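Local atomic coordinates of short chain dehydrogenase (Leptospira borgpetersenii serovar Hardjo-bovis, PDB entry 6UH2), a protein that binds NAD+ and, as a member of the short-chain dehydrogenase/reductase family, probably oxidises or reduces substrates at a CH-OH group. Residues F114-V117 with V118-L122; T125-L128 with S129-T132. All coordinates share one frame; numbering follows the deposited sequence.

Contact 1. Residues F114-V117 with V118-L122; sequences FNEV and VHVNL. With NAD (nicotinamide-adenine-dinucleotide), chain D.
F114 to V117 pair with V118 to N121 through successive i to i+4 backbone bonds inside helix 111-139, a helix of the Rossmann-type fold of this short-chain dehydrogenase. V118 N to F114 O is 3.1 Å and nearly straight, at 169°. H119 N, V120 N and N121 N bond to the carbonyls of N115, E116 and V117 in the same way. The helix widens into a pi-type turn at 119-122.

The F114 ring packs on V118, where CE1 lies 3.7 Å from CG2. F114 also touches V172 and M175 of helix 171-191, and V117 and V118 touch V172. H119 carries its ring back over N115, because its CG sits beside the backbone N (chi1 -67°). N115 O then lies 2.9 Å above one face of the imidazole, towards its rim. A water in the plane of that ring joins H119 ND1 to E116, donating to OE2 of the carboxylate.

V120 faces the cofactor. Its CG2 is 3.7 Å from N6A of the NAD adenine, and E116 OE1 touches the same methyl. The N121 side chain lies about 4 Å from those of Y173 and K177, which bind NAD. Its amide is held at both ends, by T176 OG1 and I100 N, and this fixes its rotation. Alongside it lies V117, with CG1 3.5 Å from N121 ND2.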
ATOM      1  N   PHE B 114      -7.888 -30.782  -1.861  1.00 15.78           N
ATOM      2  CA  PHE B 114      -7.827 -29.920  -0.688  1.00 16.78           C
ATOM      3  C   PHE B 114      -6.407 -29.837  -0.146  1.00 17.60           C
ATOM      4  O   PHE B 114      -5.875 -28.741   0.075  1.00 14.24           O
ATOM      5  CB  PHE B 114      -8.791 -30.459   0.379  1.00 15.70           C
ATOM      6  CG  PHE B 114      -9.004 -29.531   1.547  1.00 16.32           C
ATOM      7  CD1 PHE B 114      -8.126 -29.534   2.619  1.00 16.34           C
ATOM      8  CD2 PHE B 114     -10.095 -28.672   1.581  1.00 18.47           C
ATOM      9  CE1 PHE B 114      -8.323 -28.696   3.704  1.00 13.99           C
ATOM     10  CE2 PHE B 114     -10.300 -27.825   2.665  1.00 18.36           C
ATOM     11  CZ  PHE B 114      -9.411 -27.833   3.726  1.00 14.62           C
ATOM     12  N   ASN B 115      -5.774 -30.997   0.071  1.00 15.95           N
ATOM     13  CA  ASN B 115      -4.443 -31.021   0.668  1.00 15.91           C
ATOM     14  C   ASN B 115      -3.388 -30.410  -0.244  1.00 17.02           C
ATOM     15  O   ASN B 115      -2.412 -29.836   0.246  1.00 15.80           O
ATOM     16  CB  ASN B 115      -4.065 -32.458   1.029  1.00 16.76           C
ATOM     17  CG  ASN B 115      -4.914 -32.998   2.145  1.00 22.19           C
ATOM     18  OD1 ASN B 115      -5.408 -32.234   2.974  1.00 20.47           O
ATOM     19  ND2 ASN B 115      -5.093 -34.308   2.183  1.00 20.88           N
ATOM     20  N   GLU B 116      -3.546 -30.537  -1.564  1.00 17.09           N
ATOM     21  CA  GLU B 116      -2.548 -29.956  -2.458  1.00 17.58           C
ATOM     22  C   GLU B 116      -2.569 -28.434  -2.383  1.00 20.32           C
ATOM     23  O   GLU B 116      -1.512 -27.793  -2.364  1.00 18.21           O
ATOM     24  CB  GLU B 116      -2.782 -30.426  -3.895  1.00 25.56           C
ATOM     25  CG  GLU B 116      -1.569 -30.259  -4.794  1.00 42.51           C
ATOM     26  CD  GLU B 116      -0.305 -30.836  -4.169  1.00 58.50           C
ATOM     27  OE1 GLU B 116       0.628 -30.056  -3.871  1.00 61.88           O
ATOM     28  OE2 GLU B 116      -0.255 -32.067  -3.956  1.00 63.49           O
ATOM     29  N   VAL B 117      -3.761 -27.840  -2.313  1.00 13.98           N
ATOM     30  CA  VAL B 117      -3.855 -26.383  -2.219  1.00 12.14           C
ATOM     31  C   VAL B 117      -3.299 -25.901  -0.883  1.00 15.74           C
ATOM     32  O   VAL B 117      -2.587 -24.887  -0.817  1.00 14.83           O
ATOM     33  CB  VAL B 117      -5.311 -25.925  -2.429  1.00 15.77           C
ATOM     34  CG1 VAL B 117      -5.440 -24.408  -2.204  1.00 11.79           C
ATOM     35  CG2 VAL B 117      -5.802 -26.312  -3.834  1.00 13.41           C
ATOM     36  N   VAL B 118      -3.627 -26.610   0.202  1.00 14.08           N
ATOM     37  CA  VAL B 118      -3.074 -26.276   1.516  1.00 10.61           C
ATOM     38  C   VAL B 118      -1.546 -26.327   1.485  1.00 11.30           C
ATOM     39  O   VAL B 118      -0.864 -25.411   1.962  1.00 18.41           O
ATOM     40  CB  VAL B 118      -3.654 -27.219   2.586  1.00 15.09           C
ATOM     41  CG1 VAL B 118      -2.877 -27.085   3.896  1.00 15.19           C
ATOM     42  CG2 VAL B 118      -5.159 -26.944   2.783  1.00 12.08           C
ATOM     43  N   HIS B 119      -0.986 -27.399   0.922  1.00 14.94           N
ATOM     44  CA  HIS B 119       0.463 -27.575   0.977  1.00 16.04           C
ATOM     45  C   HIS B 119       1.199 -26.470   0.230  1.00 15.08           C
ATOM     46  O   HIS B 119       2.184 -25.929   0.739  1.00 15.99           O
ATOM     47  CB  HIS B 119       0.836 -28.957   0.458  1.00 17.74           C
ATOM     48  CG  HIS B 119       0.343 -30.043   1.352  1.00 19.71           C
ATOM     49  ND1 HIS B 119       0.180 -31.347   0.943  1.00 25.58           N
ATOM     50  CD2 HIS B 119      -0.073 -29.995   2.638  1.00 19.86           C
ATOM     51  CE1 HIS B 119      -0.297 -32.061   1.947  1.00 27.80           C
ATOM     52  NE2 HIS B 119      -0.465 -31.260   2.985  1.00 17.37           N
ATOM     53  N   VAL B 120       0.729 -26.093  -0.959  1.00 15.29           N
ATOM     54  CA  VAL B 120       1.417 -25.031  -1.693  1.00 16.67           C
ATOM     55  C   VAL B 120       1.197 -23.687  -1.009  1.00 17.79           C
ATOM     56  O   VAL B 120       2.151 -22.943  -0.743  1.00 15.98           O
ATOM     57  CB  VAL B 120       0.962 -25.002  -3.167  1.00 16.40           C
ATOM     58  CG1 VAL B 120       1.555 -23.802  -3.898  1.00 19.55           C
ATOM     59  CG2 VAL B 120       1.375 -26.291  -3.869  1.00 18.70           C
ATOM     60  N   ASN B 121      -0.063 -23.371  -0.682  1.00 18.84           N
ATOM     61  CA  ASN B 121      -0.392 -22.034  -0.195  1.00 17.54           C
ATOM     62  C   ASN B 121       0.031 -21.845   1.263  1.00 15.98           C
ATOM     63  O   ASN B 121       0.723 -20.875   1.588  1.00 19.28           O
ATOM     64  CB  ASN B 121      -1.896 -21.757  -0.369  1.00 13.26           C
ATOM     65  CG  ASN B 121      -2.332 -21.713  -1.841  1.00 22.05           C
ATOM     66  OD1 ASN B 121      -1.547 -21.988  -2.762  1.00 17.30           O
ATOM     67  ND2 ASN B 121      -3.605 -21.379  -2.063  1.00 13.71           N
ATOM     68  N   LEU B 122      -0.362 -22.761   2.158  1.00 13.02           N
ATOM     69  CA  LEU B 122      -0.055 -22.586   3.581  1.00 13.72           C
ATOM     70  C   LEU B 122       1.314 -23.152   3.961  1.00 13.10           C
ATOM     71  O   LEU B 122       2.156 -22.424   4.497  1.00 15.05           O
ATOM     72  CB  LEU B 122      -1.140 -23.225   4.466  1.00 13.49           C
ATOM     73  CG  LEU B 122      -2.452 -22.490   4.716  1.00 23.75           C
ATOM     74  CD1 LEU B 122      -3.275 -23.246   5.765  1.00 21.80           C
ATOM     75  CD2 LEU B 122      -2.228 -21.021   5.144  1.00 15.81           C
TER
HETATM   76  PA  NAD D 301       0.300 -18.874 -11.812  1.00 19.86           P
HETATM   77  O1A NAD D 301      -0.559 -20.163 -11.784  1.00 21.85           O
HETATM   78  O2A NAD D 301       0.546 -18.148 -13.136  1.00 16.83           O
HETATM   79  O5B NAD D 301       1.751 -19.123 -11.093  1.00 19.75           O
HETATM   80  C5B NAD D 301       1.918 -19.856  -9.894  1.00 20.65           C
HETATM   81  C4B NAD D 301       3.347 -20.323  -9.954  1.00 15.92           C
HETATM   82  O4B NAD D 301       3.538 -21.064  -8.691  1.00 17.53           O
HETATM   83  C3B NAD D 301       3.627 -21.298 -11.108  1.00 14.41           C
HETATM   84  O3B NAD D 301       4.847 -20.935 -11.798  1.00 15.73           O
HETATM   85  C2B NAD D 301       3.844 -22.634 -10.383  1.00 17.11           C
HETATM   86  O2B NAD D 301       4.763 -23.487 -11.079  1.00 20.04           O
HETATM   87  C1B NAD D 301       4.329 -22.188  -8.984  1.00 16.33           C
HETATM   88  N9A NAD D 301       4.148 -23.323  -8.085  1.00 18.60           N
HETATM   89  C8A NAD D 301       3.092 -24.232  -8.038  1.00 18.04           C
HETATM   90  N7A NAD D 301       3.304 -25.161  -7.145  1.00 14.53           N
HETATM   91  C5A NAD D 301       4.554 -24.875  -6.597  1.00 17.88           C
HETATM   92  C6A NAD D 301       5.335 -25.502  -5.631  1.00 17.62           C
HETATM   93  N6A NAD D 301       4.935 -26.620  -4.993  1.00 18.42           N
HETATM   94  N1A NAD D 301       6.517 -24.950  -5.319  1.00 14.97           N
HETATM   95  C2A NAD D 301       6.929 -23.842  -5.940  1.00 17.63           C
HETATM   96  N3A NAD D 301       6.257 -23.182  -6.886  1.00 17.07           N
HETATM   97  C4A NAD D 301       5.071 -23.738  -7.180  1.00 14.65           C
HETATM   98  O3  NAD D 301      -0.299 -17.811 -10.748  1.00 20.78           O
HETATM   99  PN  NAD D 301      -0.381 -16.200 -10.720  1.00 21.87           P
HETATM  100  O1N NAD D 301      -1.737 -15.708 -11.288  1.00 29.83           O
HETATM  101  O2N NAD D 301       0.976 -15.664 -11.186  1.00 20.69           O
HETATM  102  O5D NAD D 301      -0.557 -16.083  -9.054  1.00 20.58           O
HETATM  103  C5D NAD D 301       0.571 -15.749  -8.274  1.00 20.29           C
HETATM  104  C4D NAD D 301       0.060 -15.506  -6.856  1.00 17.00           C
HETATM  105  O4D NAD D 301      -1.036 -14.507  -6.839  1.00 21.57           O
HETATM  106  C3D NAD D 301      -0.589 -16.775  -6.304  1.00 12.83           C
HETATM  107  O3D NAD D 301      -0.382 -16.871  -4.890  1.00 15.88           O
HETATM  108  C2D NAD D 301      -2.122 -16.585  -6.517  1.00 15.85           C
HETATM  109  O2D NAD D 301      -2.919 -17.281  -5.573  1.00 16.21           O
HETATM  110  C1D NAD D 301      -2.209 -15.049  -6.293  1.00 18.29           C
HETATM  111  N1N NAD D 301      -3.368 -14.392  -6.996  1.00 20.88           N
HETATM  112  C2N NAD D 301      -3.540 -14.515  -8.341  1.00 20.43           C
HETATM  113  C3N NAD D 301      -4.613 -13.897  -8.933  1.00 25.76           C
HETATM  114  C7N NAD D 301      -4.796 -14.043 -10.405  1.00 28.63           C
HETATM  115  O7N NAD D 301      -5.845 -13.654 -10.896  1.00 25.81           O
HETATM  116  N7N NAD D 301      -3.795 -14.588 -11.131  1.00 27.42           N
HETATM  117  C4N NAD D 301      -5.495 -13.151  -8.133  1.00 23.55           C
HETATM  118  C5N NAD D 301      -5.299 -13.051  -6.788  1.00 29.23           C
HETATM  119  C6N NAD D 301      -4.200 -13.688  -6.217  1.00 24.15           C
HETATM  120  O   HOH W   1       1.025 -32.082  -1.367  1.00 49.70           O

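Contact 2. Residues T125-L128 with S129-T132; sequences TFLL and SQYT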
ATOM      1  N   THR B 125       4.260 -21.194   2.189  1.00 14.61           N
ATOM      2  CA  THR B 125       4.553 -19.888   2.775  1.00 15.10           C
ATOM      3  C   THR B 125       5.154 -20.049   4.166  1.00 15.63           C
ATOM      4  O   THR B 125       6.106 -19.344   4.523  1.00 15.34           O
ATOM      5  CB  THR B 125       3.281 -19.025   2.810  1.00 19.77           C
ATOM      6  OG1 THR B 125       2.910 -18.684   1.470  1.00 17.57           O
ATOM      7  CG2 THR B 125       3.507 -17.721   3.577  1.00 16.29           C
ATOM      8  N   PHE B 126       4.627 -20.998   4.950  1.00 15.90           N
ATOM      9  CA  PHE B 126       5.171 -21.272   6.278  1.00 16.83           C
ATOM     10  C   PHE B 126       6.621 -21.733   6.199  1.00 14.64           C
ATOM     11  O   PHE B 126       7.486 -21.251   6.943  1.00 16.84           O
ATOM     12  CB  PHE B 126       4.331 -22.338   6.980  1.00 15.91           C
ATOM     13  CG  PHE B 126       5.110 -23.147   7.980  1.00 17.99           C
ATOM     14  CD1 PHE B 126       5.500 -22.587   9.188  1.00 14.33           C
ATOM     15  CD2 PHE B 126       5.449 -24.465   7.714  1.00 16.12           C
ATOM     16  CE1 PHE B 126       6.225 -23.337  10.112  1.00 21.56           C
ATOM     17  CE2 PHE B 126       6.165 -25.223   8.625  1.00 15.57           C
ATOM     18  CZ  PHE B 126       6.558 -24.661   9.823  1.00 19.04           C
ATOM     19  N   LEU B 127       6.896 -22.690   5.318  1.00 15.13           N
ATOM     20  CA  LEU B 127       8.214 -23.315   5.261  1.00 19.81           C
ATOM     21  C   LEU B 127       9.275 -22.324   4.791  1.00 15.81           C
ATOM     22  O   LEU B 127      10.353 -22.214   5.397  1.00 16.72           O
ATOM     23  CB  LEU B 127       8.152 -24.533   4.339  1.00 22.75           C
ATOM     24  CG  LEU B 127       9.278 -25.553   4.367  1.00 29.35           C
ATOM     25  CD1 LEU B 127       9.294 -26.261   5.703  1.00 24.36           C
ATOM     26  CD2 LEU B 127       9.079 -26.551   3.234  1.00 34.56           C
ATOM     27  N   LEU B 128       8.992 -21.595   3.709  1.00 14.54           N
ATOM     28  CA  LEU B 128       9.957 -20.617   3.218  1.00 15.11           C
ATOM     29  C   LEU B 128      10.141 -19.490   4.224  1.00 13.64           C
ATOM     30  O   LEU B 128      11.257 -18.994   4.408  1.00 17.38           O
ATOM     31  CB  LEU B 128       9.524 -20.062   1.853  1.00 11.46           C
ATOM     32  CG  LEU B 128       9.962 -20.848   0.605  1.00 15.78           C
ATOM     33  CD1 LEU B 128      11.454 -20.663   0.341  1.00 21.27           C
ATOM     34  CD2 LEU B 128       9.644 -22.337   0.753  1.00 16.52           C
ATOM     35  N   SER B 129       9.057 -19.073   4.885  1.00 11.11           N
ATOM     36  CA  SER B 129       9.189 -18.046   5.917  1.00 17.45           C
ATOM     37  C   SER B 129      10.018 -18.558   7.083  1.00 18.17           C
ATOM     38  O   SER B 129      10.817 -17.811   7.664  1.00 17.38           O
ATOM     39  CB  SER B 129       7.811 -17.588   6.397  1.00 15.03           C
ATOM     40  OG  SER B 129       7.099 -16.948   5.345  1.00 13.57           O
ATOM     41  N   GLN B 130       9.885 -19.844   7.409  1.00 14.56           N
ATOM     42  CA  GLN B 130      10.583 -20.390   8.571  1.00 15.37           C
ATOM     43  C   GLN B 130      12.085 -20.513   8.313  1.00 19.87           C
ATOM     44  O   GLN B 130      12.903 -20.129   9.162  1.00 19.43           O
ATOM     45  CB  GLN B 130       9.991 -21.748   8.959  1.00 13.06           C
ATOM     46  CG  GLN B 130      10.665 -22.362  10.198  1.00 15.77           C
ATOM     47  CD  GLN B 130      10.230 -23.790  10.470  1.00 20.06           C
ATOM     48  OE1 GLN B 130      10.406 -24.673   9.633  1.00 19.73           O
ATOM     49  NE2 GLN B 130       9.639 -24.018  11.639  1.00 14.78           N
ATOM     50  N   TYR B 131      12.474 -21.056   7.155  1.00 17.55           N
ATOM     51  CA  TYR B 131      13.894 -21.137   6.837  1.00 17.29           C
ATOM     52  C   TYR B 131      14.506 -19.752   6.695  1.00 17.36           C
ATOM     53  O   TYR B 131      15.643 -19.522   7.118  1.00 15.17           O
ATOM     54  CB  TYR B 131      14.117 -21.960   5.563  1.00 16.13           C
ATOM     55  CG  TYR B 131      14.183 -23.420   5.907  1.00 20.51           C
ATOM     56  CD1 TYR B 131      15.383 -24.020   6.279  1.00 19.59           C
ATOM     57  CD2 TYR B 131      13.031 -24.183   5.934  1.00 15.73           C
ATOM     58  CE1 TYR B 131      15.427 -25.358   6.646  1.00 27.83           C
ATOM     59  CE2 TYR B 131      13.066 -25.511   6.298  1.00 19.83           C
ATOM     60  CZ  TYR B 131      14.258 -26.097   6.652  1.00 27.41           C
ATOM     61  OH  TYR B 131      14.251 -27.433   7.016  1.00 26.19           O
ATOM     62  N   THR B 132      13.761 -18.814   6.116  1.00 14.21           N
ATOM     63  CA  THR B 132      14.287 -17.467   5.917  1.00 18.80           C
ATOM     64  C   THR B 132      14.416 -16.722   7.244  1.00 15.98           C
ATOM     65  O   THR B 132      15.443 -16.083   7.508  1.00 16.52           O
ATOM     66  CB  THR B 132      13.382 -16.712   4.937  1.00 17.51           C
ATOM     67  OG1 THR B 132      13.379 -17.409   3.685  1.00 18.25           O
ATOM     68  CG2 THR B 132      13.897 -15.335   4.709  1.00 18.66           C
TER
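T125 to L128 and S129 to T132 form two consecutive turns of helix 111-139, within the Rossmann-type fold. Four i to i+4 backbone bonds join them, with Y131 N to L127 O the straightest at 174°.

Two hydroxyls add to these bonds. S129 OG donates to T125 O at 2.7 Å, while S129 N reaches the same oxygen from the opposite face of the carbonyl plane. T132 repeats the pattern one turn on, its OG1 donating to L128 O at 2.7 Å. In both residues the hydroxyl lies beside the backbone N, which aims it back at the preceding turn. Each carbonyl oxygen is thus gripped by two donors of one residue. Both side chains are buried and touch L94 of strand 93-96; S129 OG also has a weak hydrogen bond with N96 ND2 of that strand. The T125 hydroxyl is likewise bonded within the helix, to N121 O.

The other face carries longer side chains. F126 and Q130 run side by side, with their ring and amide planes 58° apart. F126 CZ comes within 3.6 Å of Q130 NE2. The other amide atom, Q130 OE1, accepts a bond from R74 of helix 74-86. R74 also bonds Y131 OH, so one arginine ties both residues to the neighbouring helix.

Between the two segments the apolar pair is L127 and Y131. These side chains point the same way, and L127 CD1 rests 3.9 Å from Y131 CE2.

Overall arrangement
Contacts 1 and 2 follow one another along helix 111-139, with centres about 15 Å apart. Contact 1 is partly buried and includes the exposed E116. Contact 2 is mostly buried, with F126 as its exposed residue. Both meet helix 171-191, but at different places: contact 1 at V172, M175 and T176, contact 2 at F183 and L187. Contact 2 also packs on strand 93-96 and helix 74-86. The chemistry follows these places. Residues 114-122 supply V120 to the NAD pocket and include a water bridge and an asparagine beside cofactor-binding residues. Residues 125-132 satisfy their buried hydroxyls mostly on carbonyls of the helix itself.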